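Local coordinates for cysteine hydrolase (Pseudomonas syringae pv. phaseolicola 1448A, PDB 3IRV), which is probably a hydrolase of the isochorismatase-like cysteine hydrolase family, at residues A[43-49]-A[172-178]; A[149-154]-A[192-196]. All coordinates share one frame. Where two conformers were deposited one is given. Residue numbers count along the deposited sequence, not the author numbering.

Interaction 1: A[43-49]-A[172-178]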
ATOM      1  N   VAL A  43     -13.838   4.443 -13.900  1.00 17.14           N
ATOM      2  CA  VAL A  43     -12.883   5.459 -13.457  1.00 15.75           C
ATOM      3  C   VAL A  43     -12.669   6.330 -14.707  1.00 14.12           C
ATOM      4  O   VAL A  43     -11.973   5.924 -15.646  1.00 13.57           O
ATOM      5  CB  VAL A  43     -11.536   4.794 -13.044  1.00 16.52           C
ATOM      6  CG1 VAL A  43     -10.515   5.862 -12.658  1.00 14.68           C
ATOM      7  CG2 VAL A  43     -11.753   3.803 -11.890  1.00 18.02           C
ATOM      8  N   LYS A  44     -13.276   7.514 -14.733  1.00 16.09           N
ATOM      9  CA  LYS A  44     -13.249   8.334 -15.958  1.00 16.31           C
ATOM     10  C   LYS A  44     -11.863   8.744 -16.459  1.00 17.27           C
ATOM     11  O   LYS A  44     -11.655   8.863 -17.679  1.00 18.86           O
ATOM     12  CB  LYS A  44     -14.168   9.560 -15.843  1.00 21.99           C
ATOM     13  CG  LYS A  44     -13.805  10.550 -14.767  1.00 21.21           C
ATOM     14  CD  LYS A  44     -14.774  11.747 -14.853  1.00 29.59           C
ATOM     15  CE  LYS A  44     -14.440  12.841 -13.845  1.00 50.03           C
ATOM     16  NZ  LYS A  44     -15.070  12.617 -12.512  1.00 57.65           N
ATOM     17  N   SER A  45     -10.893   8.899 -15.546  1.00 13.12           N
ATOM     18  CA  SER A  45      -9.533   9.289 -15.958  1.00 15.73           C
ATOM     19  C   SER A  45      -8.802   8.194 -16.756  1.00 14.63           C
ATOM     20  O   SER A  45      -7.767   8.452 -17.369  1.00 15.88           O
ATOM     21  CB  SER A  45      -8.722   9.681 -14.727  1.00 17.17           C
ATOM     22  OG  SER A  45      -8.612   8.565 -13.851  1.00 19.07           O
ATOM     23  N   THR A  46      -9.345   6.968 -16.772  1.00 13.68           N
ATOM     24  CA  THR A  46      -8.747   5.928 -17.626  1.00 14.79           C
ATOM     25  C   THR A  46      -8.710   6.343 -19.101  1.00 12.88           C
ATOM     26  O   THR A  46      -7.829   5.928 -19.851  1.00 14.39           O
ATOM     27  CB  THR A  46      -9.475   4.556 -17.516  1.00 15.41           C
ATOM     28  OG1 THR A  46     -10.880   4.705 -17.782  1.00 14.57           O
ATOM     29  CG2 THR A  46      -9.306   3.930 -16.117  1.00 12.63           C
ATOM     30  N   ALA A  47      -9.676   7.176 -19.518  1.00 15.47           N
ATOM     31  CA  ALA A  47      -9.732   7.586 -20.931  1.00 16.40           C
ATOM     32  C   ALA A  47      -8.410   8.215 -21.371  1.00 17.01           C
ATOM     33  O   ALA A  47      -7.940   7.982 -22.493  1.00 21.41           O
ATOM     34  CB  ALA A  47     -10.870   8.542 -21.171  1.00 19.05           C
ATOM     35  N   ASP A  48      -7.798   8.963 -20.452  1.00 16.72           N
ATOM     36  CA  ASP A  48      -6.568   9.718 -20.732  1.00 18.72           C
ATOM     37  C   ASP A  48      -5.276   8.905 -20.711  1.00 17.96           C
ATOM     38  O   ASP A  48      -4.214   9.401 -21.128  1.00 18.20           O
ATOM     39  CB  ASP A  48      -6.451  10.889 -19.758  1.00 23.50           C
ATOM     40  CG  ASP A  48      -7.606  11.862 -19.899  1.00 33.24           C
ATOM     41  OD1 ASP A  48      -8.050  12.098 -21.049  1.00 35.28           O
ATOM     42  OD2 ASP A  48      -8.077  12.358 -18.861  1.00 44.44           O
ATOM     43  N   ILE A  49      -5.354   7.663 -20.238  1.00 13.52           N
ATOM     44  CA  ILE A  49      -4.143   6.816 -20.204  1.00 12.38           C
ATOM     45  C   ILE A  49      -4.070   5.705 -21.248  1.00 12.56           C
ATOM     46  O   ILE A  49      -3.046   5.027 -21.354  1.00 14.98           O
ATOM     47  CB  ILE A  49      -3.865   6.216 -18.786  1.00 12.48           C
ATOM     48  CG1 ILE A  49      -4.897   5.151 -18.407  1.00 13.32           C
ATOM     49  CG2 ILE A  49      -3.868   7.324 -17.750  1.00 15.50           C
ATOM     50  CD1 ILE A  49      -4.458   4.395 -17.133  1.00 13.42           C
ATOM     51  N   ASP A 172       1.931   9.641 -16.159  1.00 11.61           N
ATOM     52  CA  ASP A 172       0.858   9.959 -17.104  1.00 14.85           C
ATOM     53  C   ASP A 172       0.120   8.703 -17.600  1.00 13.76           C
ATOM     54  O   ASP A 172      -0.654   8.760 -18.575  1.00 14.79           O
ATOM     55  CB  ASP A 172       1.420  10.786 -18.271  1.00 16.57           C
ATOM     56  CG  ASP A 172       2.444  10.025 -19.103  1.00 24.79           C
ATOM     57  OD1 ASP A 172       3.125   9.100 -18.592  1.00 16.75           O
ATOM     58  OD2 ASP A 172       2.579  10.356 -20.304  1.00 28.71           O
ATOM     59  N   ALA A 173       0.350   7.567 -16.931  1.00 13.16           N
ATOM     60  CA  ALA A 173      -0.282   6.323 -17.364  1.00 12.51           C
ATOM     61  C   ALA A 173      -0.851   5.508 -16.207  1.00 13.91           C
ATOM     62  O   ALA A 173      -1.024   4.294 -16.323  1.00 11.94           O
ATOM     63  CB  ALA A 173       0.654   5.492 -18.235  1.00 15.63           C
ATOM     64  N   ASN A 174      -1.186   6.186 -15.113  1.00 12.19           N
ATOM     65  CA  ASN A 174      -1.906   5.588 -13.988  1.00 10.64           C
ATOM     66  C   ASN A 174      -3.075   6.505 -13.707  1.00 14.24           C
ATOM     67  O   ASN A 174      -2.889   7.716 -13.567  1.00 14.51           O
ATOM     68  CB  ASN A 174      -1.003   5.484 -12.741  1.00 13.36           C
ATOM     69  CG  ASN A 174      -0.027   4.296 -12.825  1.00 13.22           C
ATOM     70  OD1 ASN A 174      -0.398   3.159 -12.520  1.00 16.10           O
ATOM     71  ND2 ASN A 174       1.204   4.557 -13.283  1.00 12.51           N
ATOM     72  N   ALA A 175      -4.263   5.923 -13.616  1.00 11.07           N
ATOM     73  CA  ALA A 175      -5.510   6.700 -13.483  1.00 11.54           C
ATOM     74  C   ALA A 175      -6.127   6.565 -12.097  1.00 13.90           C
ATOM     75  O   ALA A 175      -6.356   5.449 -11.644  1.00 13.26           O
ATOM     76  CB  ALA A 175      -6.525   6.210 -14.520  1.00 14.15           C
ATOM     77  N   ALA A 176      -6.415   7.701 -11.449  1.00 14.19           N
ATOM     78  CA  ALA A 176      -7.033   7.699 -10.131  1.00 12.79           C
ATOM     79  C   ALA A 176      -8.522   8.059 -10.208  1.00 16.10           C
ATOM     80  O   ALA A 176      -9.003   8.574 -11.228  1.00 14.26           O
ATOM     81  CB  ALA A 176      -6.306   8.674  -9.202  1.00 11.86           C
ATOM     82  N   MET A 177      -9.234   7.784  -9.120  1.00 13.97           N
ATOM     83  CA  MET A 177     -10.661   8.067  -9.084  0.50 17.04           C
ATOM     84  C   MET A 177     -10.981   9.007  -7.931  1.00 14.71           C
ATOM     85  O   MET A 177     -10.226   9.113  -6.964  1.00 16.33           O
ATOM     86  CB  MET A 177     -11.475   6.769  -8.990  0.50 17.52           C
ATOM     87  CG  MET A 177     -11.473   6.102  -7.616  0.50 16.74           C
ATOM     88  SD  MET A 177     -12.483   4.602  -7.568  0.50 18.31           S
ATOM     89  CE  MET A 177     -13.995   5.114  -8.408  0.50  9.63           C
ATOM     90  N   ASP A 178     -12.082   9.742  -8.079  1.00 16.40           N
ATOM     91  CA  ASP A 178     -12.597  10.620  -7.008  1.00 17.53           C
ATOM     92  C   ASP A 178     -13.164   9.729  -5.916  1.00 17.67           C
ATOM     93  O   ASP A 178     -13.624   8.642  -6.210  1.00 19.60           O
ATOM     94  CB  ASP A 178     -13.773  11.456  -7.536  1.00 19.57           C
ATOM     95  CG  ASP A 178     -13.392  12.362  -8.704  1.00 26.98           C
ATOM     96  OD1 ASP A 178     -12.496  13.209  -8.559  1.00 22.69           O
ATOM     97  OD2 ASP A 178     -14.018  12.237  -9.780  1.00 41.39           O
TER
HETATM   98  O   HOH W   1     -11.288   9.545 -12.530  1.00 17.27           O
HETATM   99  O   HOH W   2      -2.142  10.669 -19.654  1.00 21.27           O

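Interaction 2: A[149-154]-A[192-196]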
ATOM      1  N   THR A 149      -4.762   4.231  -9.450  1.00 13.48           N
ATOM      2  CA  THR A 149      -3.419   4.661  -9.039  1.00 11.82           C
ATOM      3  C   THR A 149      -3.069   4.285  -7.618  1.00 13.45           C
ATOM      4  O   THR A 149      -2.030   3.664  -7.378  1.00 13.67           O
ATOM      5  CB  THR A 149      -3.234   6.182  -9.220  1.00 14.51           C
ATOM      6  OG1 THR A 149      -3.541   6.520 -10.585  1.00 14.40           O
ATOM      7  CG2 THR A 149      -1.798   6.597  -8.886  1.00 18.16           C
ATOM      8  N   ASN A 150      -3.933   4.669  -6.682  1.00 10.79           N
ATOM      9  CA  ASN A 150      -3.598   4.543  -5.254  1.00 13.19           C
ATOM     10  C   ASN A 150      -4.022   3.198  -4.671  1.00 14.73           C
ATOM     11  O   ASN A 150      -3.737   2.909  -3.494  1.00 13.81           O
ATOM     12  CB  ASN A 150      -4.262   5.652  -4.445  1.00 14.03           C
ATOM     13  CG  ASN A 150      -5.766   5.608  -4.544  1.00 13.36           C
ATOM     14  OD1 ASN A 150      -6.330   5.522  -5.652  1.00 15.54           O
ATOM     15  ND2 ASN A 150      -6.433   5.683  -3.402  1.00 16.53           N
ATOM     16  N   VAL A 151      -4.722   2.393  -5.470  1.00 14.98           N
ATOM     17  CA  VAL A 151      -5.293   1.166  -4.947  1.00 13.88           C
ATOM     18  C   VAL A 151      -4.547  -0.010  -5.568  1.00 13.44           C
ATOM     19  O   VAL A 151      -3.502  -0.390  -5.045  1.00 14.17           O
ATOM     20  CB  VAL A 151      -6.818   1.085  -5.127  1.00 12.85           C
ATOM     21  CG1 VAL A 151      -7.363  -0.122  -4.358  1.00 15.70           C
ATOM     22  CG2 VAL A 151      -7.516   2.372  -4.611  1.00 12.18           C
ATOM     23  N   CYS A 152      -5.024  -0.555  -6.687  1.00 11.74           N
ATOM     24  CA  CYS A 152      -4.313  -1.701  -7.271  1.00 11.11           C
ATOM     25  C   CYS A 152      -2.920  -1.355  -7.796  1.00 11.22           C
ATOM     26  O   CYS A 152      -1.990  -2.157  -7.644  1.00 13.09           O
ATOM     27  CB  CYS A 152      -5.113  -2.312  -8.398  1.00 13.57           C
ATOM     28  SG  CYS A 152      -6.678  -2.968  -7.763  1.00 21.46           S
ATOM     29  N   CYS A 153      -2.748  -0.179  -8.420  1.00 10.61           N
ATOM     30  CA  CYS A 153      -1.413   0.177  -8.920  1.00  9.89           C
ATOM     31  C   CYS A 153      -0.446   0.346  -7.737  1.00 12.95           C
ATOM     32  O   CYS A 153       0.611  -0.319  -7.687  1.00 12.53           O
ATOM     33  CB  CYS A 153      -1.466   1.447  -9.783  1.00  9.97           C
ATOM     34  SG  CYS A 153      -2.594   1.188 -11.155  1.00 13.87           S
ATOM     35  N   GLU A 154      -0.824   1.178  -6.758  1.00 12.26           N
ATOM     36  CA  GLU A 154       0.064   1.394  -5.600  1.00 11.33           C
ATOM     37  C   GLU A 154       0.307   0.128  -4.774  1.00 14.48           C
ATOM     38  O   GLU A 154       1.408  -0.076  -4.281  1.00 12.45           O
ATOM     39  CB  GLU A 154      -0.450   2.513  -4.700  1.00 15.74           C
ATOM     40  CG  GLU A 154       0.438   3.700  -4.694  1.00 19.87           C
ATOM     41  CD  GLU A 154       0.239   4.542  -3.468  1.00 18.46           C
ATOM     42  OE1 GLU A 154      -0.352   5.616  -3.572  1.00 16.52           O
ATOM     43  OE2 GLU A 154       0.627   4.108  -2.386  1.00 20.69           O
ATOM     44  N   VAL A 192      -5.752  12.635  -5.156  1.00 13.05           N
ATOM     45  CA  VAL A 192      -5.280  11.251  -5.016  1.00 14.24           C
ATOM     46  C   VAL A 192      -3.998  11.061  -5.807  1.00 13.30           C
ATOM     47  O   VAL A 192      -3.017  10.545  -5.269  1.00 15.82           O
ATOM     48  CB  VAL A 192      -6.345  10.241  -5.482  1.00 13.23           C
ATOM     49  CG1 VAL A 192      -5.777   8.822  -5.480  1.00 14.71           C
ATOM     50  CG2 VAL A 192      -7.546  10.274  -4.535  1.00 13.41           C
ATOM     51  N   GLN A 193      -4.027  11.470  -7.070  1.00 11.85           N
ATOM     52  CA  GLN A 193      -2.888  11.314  -7.968  1.00 13.37           C
ATOM     53  C   GLN A 193      -1.631  12.044  -7.469  1.00 12.90           C
ATOM     54  O   GLN A 193      -0.546  11.444  -7.455  1.00 13.63           O
ATOM     55  CB  GLN A 193      -3.267  11.784  -9.373  1.00 14.88           C
ATOM     56  CG  GLN A 193      -2.207  11.440 -10.451  1.00 13.13           C
ATOM     57  CD  GLN A 193      -2.334  10.022 -10.994  1.00 14.73           C
ATOM     58  OE1 GLN A 193      -3.141   9.237 -10.515  1.00 15.10           O
ATOM     59  NE2 GLN A 193      -1.480   9.679 -11.984  1.00 14.94           N
ATOM     60  N   ARG A 194      -1.792  13.315  -7.067  1.00 12.63           N
ATOM     61  CA  ARG A 194      -0.711  14.143  -6.527  0.50 14.94           C
ATOM     62  C   ARG A 194      -0.064  13.450  -5.327  1.00 14.49           C
ATOM     63  O   ARG A 194       1.162  13.311  -5.246  1.00 15.68           O
ATOM     64  CB  ARG A 194      -1.293  15.504  -6.098  0.50 13.11           C
ATOM     65  CG  ARG A 194      -0.343  16.423  -5.352  0.50 19.80           C
ATOM     66  CD  ARG A 194      -0.908  17.844  -5.293  0.50 15.34           C
ATOM     67  NE  ARG A 194      -2.180  17.926  -4.585  0.50  5.18           N
ATOM     68  CZ  ARG A 194      -2.311  18.201  -3.284  0.50 11.31           C
ATOM     69  NH1 ARG A 194      -1.241  18.446  -2.516  0.50  9.27           N
ATOM     70  NH2 ARG A 194      -3.527  18.261  -2.751  0.50 13.58           N
ATOM     71  N   ILE A 195      -0.894  13.012  -4.389  1.00 14.49           N
ATOM     72  CA  ILE A 195      -0.376  12.379  -3.178  1.00 11.33           C
ATOM     73  C   ILE A 195       0.276  11.030  -3.485  1.00 14.20           C
ATOM     74  O   ILE A 195       1.348  10.740  -2.966  1.00 14.39           O
ATOM     75  CB  ILE A 195      -1.478  12.240  -2.082  1.00 13.21           C
ATOM     76  CG1 ILE A 195      -1.609  13.535  -1.264  1.00 20.39           C
ATOM     77  CG2 ILE A 195      -1.044  11.221  -1.013  1.00 16.98           C
ATOM     78  CD1 ILE A 195      -1.949  14.770  -1.994  1.00 22.08           C
ATOM     79  N   SER A 196      -0.340  10.237  -4.357  1.00 12.99           N
ATOM     80  CA  SER A 196       0.199   8.921  -4.693  0.50 11.86           C
ATOM     81  C   SER A 196       1.563   9.015  -5.386  1.00 14.33           C
ATOM     82  O   SER A 196       2.520   8.332  -4.999  1.00 12.73           O
ATOM     83  CB  SER A 196      -0.772   8.162  -5.595  0.50 12.59           C
ATOM     84  OG  SER A 196      -0.246   6.890  -5.916  0.50 10.67           O
TER

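Interaction 1: A[43-49]-A[172-178]
A salt bridge and a short hydroxyl-to-carbonyl hydrogen bond tie the 43-49 loop to the segment 172-178, which contains the short strand 174-175, paired parallel to strand 141-147 of the central sheet in this α/β isochorismatase fold. At the outer end K44 NZ donates to D178 OD2 at 3.0 Å. A lysine suits this exposed site because its long chain can reach past the backbone, while OD1 of D178 accepts from the amide of A189 at the start of helix 189-204. Deeper in, S45 OG donates to A176 O at 2.7 Å. Water 1 bridges the same two residues, accepting from S45 N at 3.1 Å and donating to A176 O at 2.8 Å, so A176 O takes the hydroxyl directly and the amide through water 1. Water 2 repeats the idea at the other end, donating to D48 O at 2.8 Å and to D172 O at 2.7 Å. The loop winds in tight turns, with T46 N bonded to V43 O at 3.0 Å and T46 OG1 reaching the same V43 O at 2.7 Å. This brings V43, S45 and I49 to face the partner. N174, pointing away from the loop, binds the carbonyls of V144 and L170. A175 points the opposite way, and its small methyl lets the loop approach closely: CB lies 3.2 Å from S45 OG. V43 packs beside it, CG1 3.9 Å from M177 CB, and I49 closes the other flank, its CD1 3.8 Å from A175 CB.

Interaction 2: A[149-154]-A[192-196]
Helix 149-154 and helix 192-196 run in broadly the same direction, their N-to-C axes 48° apart and 10.2 Å from each other at closest approach. They are parts of helices 149-162 and 189-204, which pack together in the α/β isochorismatase fold. The first opens with a wide π-type turn, marked by a weak hydrogen bond from E154 N to T149 O at 2.8 Å; V151 within it has unusual backbone angles (φ -111°, ψ -92°). By contrast, 192-196 keeps the regular α bond, S196 N to V192 O at 2.8 Å. Within the wide turn sits C152, which touches D29 and fits the position of the nucleophilic cysteine in family relatives. C152 is out of reach of helix 192-196, whereas T149, N150 and E154 face it. Two side-chain hydrogen bonds join the helices. T149 OG1 donates to Q193 OE1 at 2.7 Å, a short reach for threonine met by the longer glutamine, whose NE2 is used by N174 O. Small S196 fits the closest part of the interface, where its CA is 5.8 Å from that of N150. N150 turns its polar end to Y179, while its CG meets V192 CG1 at 3.3 Å. The second subunit also enters here: its R158 donates to N150 O. E154 carries a buried charge that needs partners; OE2 forms a salt bridge with R158 of its own chain. The other oxygen, OE1, accepts from S196 OG at 2.7 Å, with that hydroxyl also 3.4 Å from T149 CG2.

Interactions 1 and 2 lie with centres about 10 Å apart and meet at strand 174-175, which belongs to interaction 1 and is touched from its other side by the helix pair of interaction 2. T149 N is 3.0 Å from A175 O and Q193 NE2 is 2.9 Å from N174 O, both probable hydrogen bonds, so both partners of the T149–Q193 bond also hold the strand. Glycerol, probably from crystallisation, is hydrogen-bonded to Q193 NE2, and glycerol also lies about 4 Å from the D172 side chain at nearest atoms. The glycerol at Q193 does not mark the probable nucleophile: C152 SG is 14.3 Å from Q193 NE2.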